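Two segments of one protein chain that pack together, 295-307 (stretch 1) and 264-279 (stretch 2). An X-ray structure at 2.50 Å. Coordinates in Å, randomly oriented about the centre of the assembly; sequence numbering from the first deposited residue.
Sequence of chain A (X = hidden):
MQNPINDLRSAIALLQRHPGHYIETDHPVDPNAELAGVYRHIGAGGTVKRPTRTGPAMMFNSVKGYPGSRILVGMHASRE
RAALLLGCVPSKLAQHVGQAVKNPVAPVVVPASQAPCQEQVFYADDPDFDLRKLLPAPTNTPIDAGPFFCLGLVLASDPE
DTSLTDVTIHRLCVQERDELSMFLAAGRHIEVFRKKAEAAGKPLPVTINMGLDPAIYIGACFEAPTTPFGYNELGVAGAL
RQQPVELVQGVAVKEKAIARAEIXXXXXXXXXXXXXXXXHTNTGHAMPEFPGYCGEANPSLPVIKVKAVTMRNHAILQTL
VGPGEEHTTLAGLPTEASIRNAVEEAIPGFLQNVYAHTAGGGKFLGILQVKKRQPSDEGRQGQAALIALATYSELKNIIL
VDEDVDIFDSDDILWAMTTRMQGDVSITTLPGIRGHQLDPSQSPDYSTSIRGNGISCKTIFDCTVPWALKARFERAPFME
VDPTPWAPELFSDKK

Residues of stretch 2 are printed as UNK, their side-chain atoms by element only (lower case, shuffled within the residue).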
# COMPACT_ATOMS: atom_id res chain seq x y z
N GLY A 295 -6.81 30.67 16.57
CA GLY A 295 -5.71 30.14 17.34
C GLY A 295 -5.98 30.17 18.83
O GLY A 295 -6.88 30.86 19.32
N GLU A 296 -5.20 29.39 19.57
CA GLU A 296 -5.33 29.35 21.01
C GLU A 296 -4.48 30.45 21.64
O GLU A 296 -3.44 30.85 21.10
CB GLU A 296 -4.91 27.98 21.56
CG GLU A 296 -3.46 27.62 21.32
CD GLU A 296 -3.06 26.32 22.00
OE1 GLU A 296 -3.95 25.58 22.45
OE2 GLU A 296 -1.84 26.05 22.09
N ALA A 297 -4.93 30.94 22.79
CA ALA A 297 -4.23 32.01 23.47
C ALA A 297 -2.87 31.53 23.98
O ALA A 297 -2.74 30.41 24.47
CB ALA A 297 -5.07 32.54 24.64
N ASN A 298 -1.87 32.39 23.84
CA ASN A 298 -0.54 32.06 24.34
C ASN A 298 -0.50 32.25 25.85
O ASN A 298 -0.88 33.31 26.35
CB ASN A 298 0.52 32.92 23.66
CG ASN A 298 1.93 32.43 23.91
OD1 ASN A 298 2.31 32.11 25.04
ND2 ASN A 298 2.73 32.38 22.85
N PRO A 299 -0.06 31.25 26.61
CA PRO A 299 -0.08 31.37 28.08
C PRO A 299 1.01 32.27 28.63
O PRO A 299 0.82 32.89 29.69
CB PRO A 299 0.10 29.92 28.56
CG PRO A 299 -0.16 29.06 27.35
CD PRO A 299 0.28 29.88 26.19
N SER A 300 2.15 32.36 27.95
CA SER A 300 3.30 33.13 28.43
C SER A 300 3.77 34.04 27.30
O SER A 300 4.42 33.58 26.36
CB SER A 300 4.42 32.21 28.90
OG SER A 300 5.53 32.95 29.39
N LEU A 301 3.45 35.33 27.40
CA LEU A 301 3.84 36.30 26.39
C LEU A 301 4.63 37.45 27.00
O LEU A 301 4.26 37.96 28.06
CB LEU A 301 2.61 36.86 25.66
CG LEU A 301 2.12 36.03 24.48
CD1 LEU A 301 0.95 36.71 23.79
CD2 LEU A 301 3.26 35.80 23.51
N PRO A 302 5.71 37.87 26.36
CA PRO A 302 6.43 39.06 26.85
C PRO A 302 5.61 40.32 26.65
O PRO A 302 4.88 40.46 25.67
CB PRO A 302 7.70 39.08 25.99
CG PRO A 302 7.35 38.30 24.77
CD PRO A 302 6.38 37.25 25.21
N VAL A 303 5.73 41.23 27.61
CA VAL A 303 4.92 42.45 27.65
C VAL A 303 5.73 43.61 27.09
O VAL A 303 6.91 43.78 27.44
CB VAL A 303 4.45 42.75 29.09
CG1 VAL A 303 3.87 44.15 29.18
CG2 VAL A 303 3.43 41.71 29.53
N ILE A 304 5.11 44.40 26.22
CA ILE A 304 5.69 45.65 25.74
C ILE A 304 5.08 46.78 26.55
O ILE A 304 3.86 46.98 26.54
CB ILE A 304 5.45 45.85 24.24
CG1 ILE A 304 6.44 45.01 23.43
CG2 ILE A 304 5.58 47.32 23.87
CD1 ILE A 304 6.50 45.39 21.97
N LYS A 305 5.93 47.53 27.26
CA LYS A 305 5.52 48.71 28.00
C LYS A 305 5.78 49.92 27.12
O LYS A 305 6.94 50.28 26.88
CB LYS A 305 6.28 48.81 29.32
CG LYS A 305 5.73 49.84 30.30
CD LYS A 305 4.64 49.25 31.17
CE LYS A 305 4.35 50.15 32.36
NZ LYS A 305 3.33 49.57 33.27
N VAL A 306 4.71 50.55 26.63
CA VAL A 306 4.87 51.67 25.71
C VAL A 306 5.35 52.90 26.48
O VAL A 306 4.87 53.19 27.58
CB VAL A 306 3.56 51.95 24.96
CG1 VAL A 306 2.42 52.16 25.94
CG2 VAL A 306 3.71 53.15 24.05
N LYS A 307 6.32 53.60 25.90
CA LYS A 307 6.79 54.87 26.45
C LYS A 307 6.22 56.07 25.73
O LYS A 307 5.98 57.10 26.36
CB LYS A 307 8.32 54.92 26.40
CG LYS A 307 9.00 53.84 27.22
CD LYS A 307 8.55 53.89 28.67
CE LYS A 307 9.18 52.77 29.48
NZ LYS A 307 8.71 52.78 30.89
N UNK A 264 3.48 55.24 15.17
CA UNK A 264 4.62 54.60 15.80
C UNK A 264 4.28 54.34 17.25
O UNK A 264 3.73 55.21 17.94
c UNK A 264 7.09 54.74 16.29
c UNK A 264 6.49 54.70 13.37
c UNK A 264 6.17 55.87 14.25
c UNK A 264 5.90 55.47 15.70
N UNK A 265 4.61 53.14 17.73
CA UNK A 265 4.51 52.80 19.14
C UNK A 265 5.93 52.53 19.64
O UNK A 265 6.58 51.59 19.19
c UNK A 265 3.52 51.28 20.87
c UNK A 265 1.24 50.72 19.05
c UNK A 265 3.60 51.59 19.38
c UNK A 265 2.20 51.86 18.83
N UNK A 266 6.40 53.37 20.55
CA UNK A 266 7.72 53.21 21.16
C UNK A 266 7.55 52.57 22.52
O UNK A 266 6.88 53.13 23.40
c UNK A 266 8.76 55.22 19.95
c UNK A 266 9.51 56.52 20.13
o UNK A 266 9.73 57.22 19.12
o UNK A 266 9.89 56.85 21.27
c UNK A 266 8.44 54.56 21.28
N UNK A 267 8.15 51.40 22.71
CA UNK A 267 8.02 50.68 23.95
C UNK A 267 9.25 49.84 24.24
O UNK A 267 10.23 49.86 23.50
N UNK A 268 9.18 49.11 25.35
CA UNK A 268 10.25 48.24 25.78
C UNK A 268 9.68 46.90 26.21
O UNK A 268 8.58 46.82 26.77
o UNK A 268 12.21 50.33 28.89
o UNK A 268 13.04 51.87 27.57
c UNK A 268 11.05 48.85 26.94
c UNK A 268 12.40 50.82 27.76
c UNK A 268 11.83 50.10 26.55
N UNK A 269 10.43 45.84 25.95
CA UNK A 269 10.07 44.49 26.39
C UNK A 269 10.56 44.31 27.82
O UNK A 269 11.76 44.25 28.07
c UNK A 269 8.82 42.36 24.15
c UNK A 269 10.99 42.88 23.03
c UNK A 269 9.99 43.33 24.09
c UNK A 269 10.66 43.45 25.46
N UNK A 270 9.62 44.22 28.76
CA UNK A 270 9.98 44.16 30.18
C UNK A 270 10.48 42.77 30.54
O UNK A 270 9.80 41.78 30.26
c UNK A 270 7.00 46.15 31.71
c UNK A 270 8.10 45.86 30.71
c UNK A 270 8.79 44.53 31.04
c UNK A 270 9.11 46.99 30.68
N UNK A 271 11.65 42.66 31.17
CA UNK A 271 12.19 41.34 31.50
C UNK A 271 11.45 40.70 32.67
O UNK A 271 10.92 41.38 33.55
c UNK A 271 12.59 43.74 31.52
c UNK A 271 13.65 41.63 31.88
c UNK A 271 13.90 43.04 31.45
N UNK A 272 11.41 39.37 32.65
CA UNK A 272 10.84 38.62 33.75
C UNK A 272 9.33 38.53 33.73
O UNK A 272 8.76 37.49 34.07
N UNK A 273 8.66 39.61 33.35
CA UNK A 273 7.20 39.64 33.38
C UNK A 273 6.65 38.84 32.21
O UNK A 273 7.21 38.84 31.10
c UNK A 273 5.21 41.15 33.75
c UNK A 273 6.69 41.09 33.36
c UNK A 273 6.91 41.74 32.01
N UNK A 274 5.56 38.12 32.46
CA UNK A 274 4.87 37.36 31.44
C UNK A 274 3.37 37.52 31.63
O UNK A 274 2.89 37.73 32.74
n UNK A 274 8.80 34.45 28.33
c UNK A 274 5.24 35.87 31.48
n UNK A 274 10.45 36.01 28.67
n UNK A 274 8.32 36.41 29.43
c UNK A 274 6.67 35.58 31.05
c UNK A 274 6.92 36.08 29.64
c UNK A 274 9.19 35.62 28.81
N UNK A 275 2.64 37.42 30.52
CA UNK A 275 1.19 37.55 30.54
C UNK A 275 0.60 36.50 29.61
O UNK A 275 1.26 36.05 28.66
c UNK A 275 0.74 38.97 30.14
c UNK A 275 -0.68 39.24 30.59
c UNK A 275 0.88 39.18 28.63
N UNK A 276 -0.63 36.09 29.89
CA UNK A 276 -1.37 35.24 28.97
C UNK A 276 -2.27 36.12 28.11
O UNK A 276 -2.80 37.13 28.57
n UNK A 276 -6.69 33.72 30.36
c UNK A 276 -2.20 34.19 29.72
c UNK A 276 -3.34 34.71 30.57
c UNK A 276 -6.42 34.05 31.61
n UNK A 276 -7.39 34.45 32.42
n UNK A 276 -5.17 33.98 32.06
c UNK A 276 -4.04 33.55 31.26
N UNK A 277 -2.41 35.72 26.84
CA UNK A 277 -2.97 36.61 25.83
C UNK A 277 -4.40 37.03 26.17
O UNK A 277 -4.76 38.20 26.02
o UNK A 277 -1.98 34.91 22.15
o UNK A 277 -1.92 36.80 21.04
c UNK A 277 -2.91 35.93 24.46
c UNK A 277 -2.69 36.86 23.29
c UNK A 277 -2.16 36.14 22.07
N UNK A 278 -5.22 36.09 26.64
CA UNK A 278 -6.63 36.33 26.90
C UNK A 278 -6.91 36.64 28.36
O UNK A 278 -7.97 36.27 28.88
c UNK A 278 -7.13 33.87 27.21
o UNK A 278 -5.99 33.75 27.70
o UNK A 278 -8.02 33.00 27.33
c UNK A 278 -7.46 35.14 26.44
N UNK A 279 -5.99 37.33 29.04
CA UNK A 279 -6.15 37.55 30.48
C UNK A 279 -7.41 38.36 30.80
O UNK A 279 -8.03 38.13 31.84
n UNK A 279 -3.18 41.52 30.74
o UNK A 279 -3.49 40.13 32.47
c UNK A 279 -4.92 38.25 31.04
c UNK A 279 -4.63 39.61 30.44
c UNK A 279 -3.72 40.45 31.31
O HOH W 1 -1.33 33.38 20.26

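Position 264 carries four carbons, forked at the first, with one arm two carbons long; this is the isoleucine pattern, and I264 lies out of reach of stretch 1. Position 265 repeats the pattern, so it is I265, and its CG2 packs 3.7 Å from CG2 of V306. At 266 three carbons end in two oxygens, the signature of glutamate. The carboxylate of E266 is bonded elsewhere in the structure, while its backbone O accepts from N of K307 at 2.6 Å (angle 154°).

Position 267 has no side-chain atoms and is glycine. Its CA lies 3.7 Å from CA of V306, and an ideal CB would fall 2.7 Å from CG2 of I304, a clash; G267 therefore permits this close pairing. Position 268 again shows three carbons with two oxygens on the third: E268. Its backbone forms both bonds of an antiparallel pair, N to O of K305 at 3.0 Å and O from N of K305 at 2.8 Å.

Four carbons forked at the second identify 269 as leucine; CD2 of L269 approaches CG1 of I304 at 3.6 Å and CB of P302 at 3.9 Å. Position 270 has the same fork and is L270. Its N donates to O of V303 (3.0 Å, 162°), and its CD2 sits 3.6 Å from CB of K305.

At 271 three carbons close a ring onto the backbone N, giving P271, which makes no contact with stretch 1. Position 272 lacks side-chain atoms; G272 has phi 80°, a value that favours glycine. At 273 one carbon carries two more, hence V273, whose CG1 lies 3.9 Å from CB of V303.

Position 274 has three carbons, a nitrogen, then a carbon bearing two nitrogens: arginine. CG of R274 is 3.3 Å from OG of S300, which also lies at the guanidinium edge, near its plane. Position 275 is another three-carbon fork, V275. CG1 touches CG2 of V303 at 3.7 Å, and the backbone pairs twice with L301: N to O at 3.0 Å, O from N at 2.6 Å.

Position 276 repeats the arginine pattern. R276 places CB 3.3 Å from O of P299, but its end leads away. At 277 three carbons and two oxygens give E277; its N donates to O of N298 at 2.9 Å, and its OE1 accepts from N of N298 at 3.0 Å. Two carbons, the second with two oxygens, make 278 aspartate, and OD1 of D278 lies 3.4 Å from CB of A297. OD1 of D278 also forms a salt bridge with NH1 of R276 at 2.8 Å. Position 279 ends in one oxygen and one nitrogen after three carbons; Q279 makes no contact with stretch 1.

The contact works chiefly through backbone pairing: seven of eight cross-stretch hydrogen bonds are main chain to main chain, and E277 OE1 supplies the eighth acceptor. I304 with L269, K305 with E268 and V306 with G267 pair antiparallel. Apolar side chains reinforce it, with V303 meeting L270, V273 and V275.

Stretch 2 264-279: IIEGELLPGVRVREDQ
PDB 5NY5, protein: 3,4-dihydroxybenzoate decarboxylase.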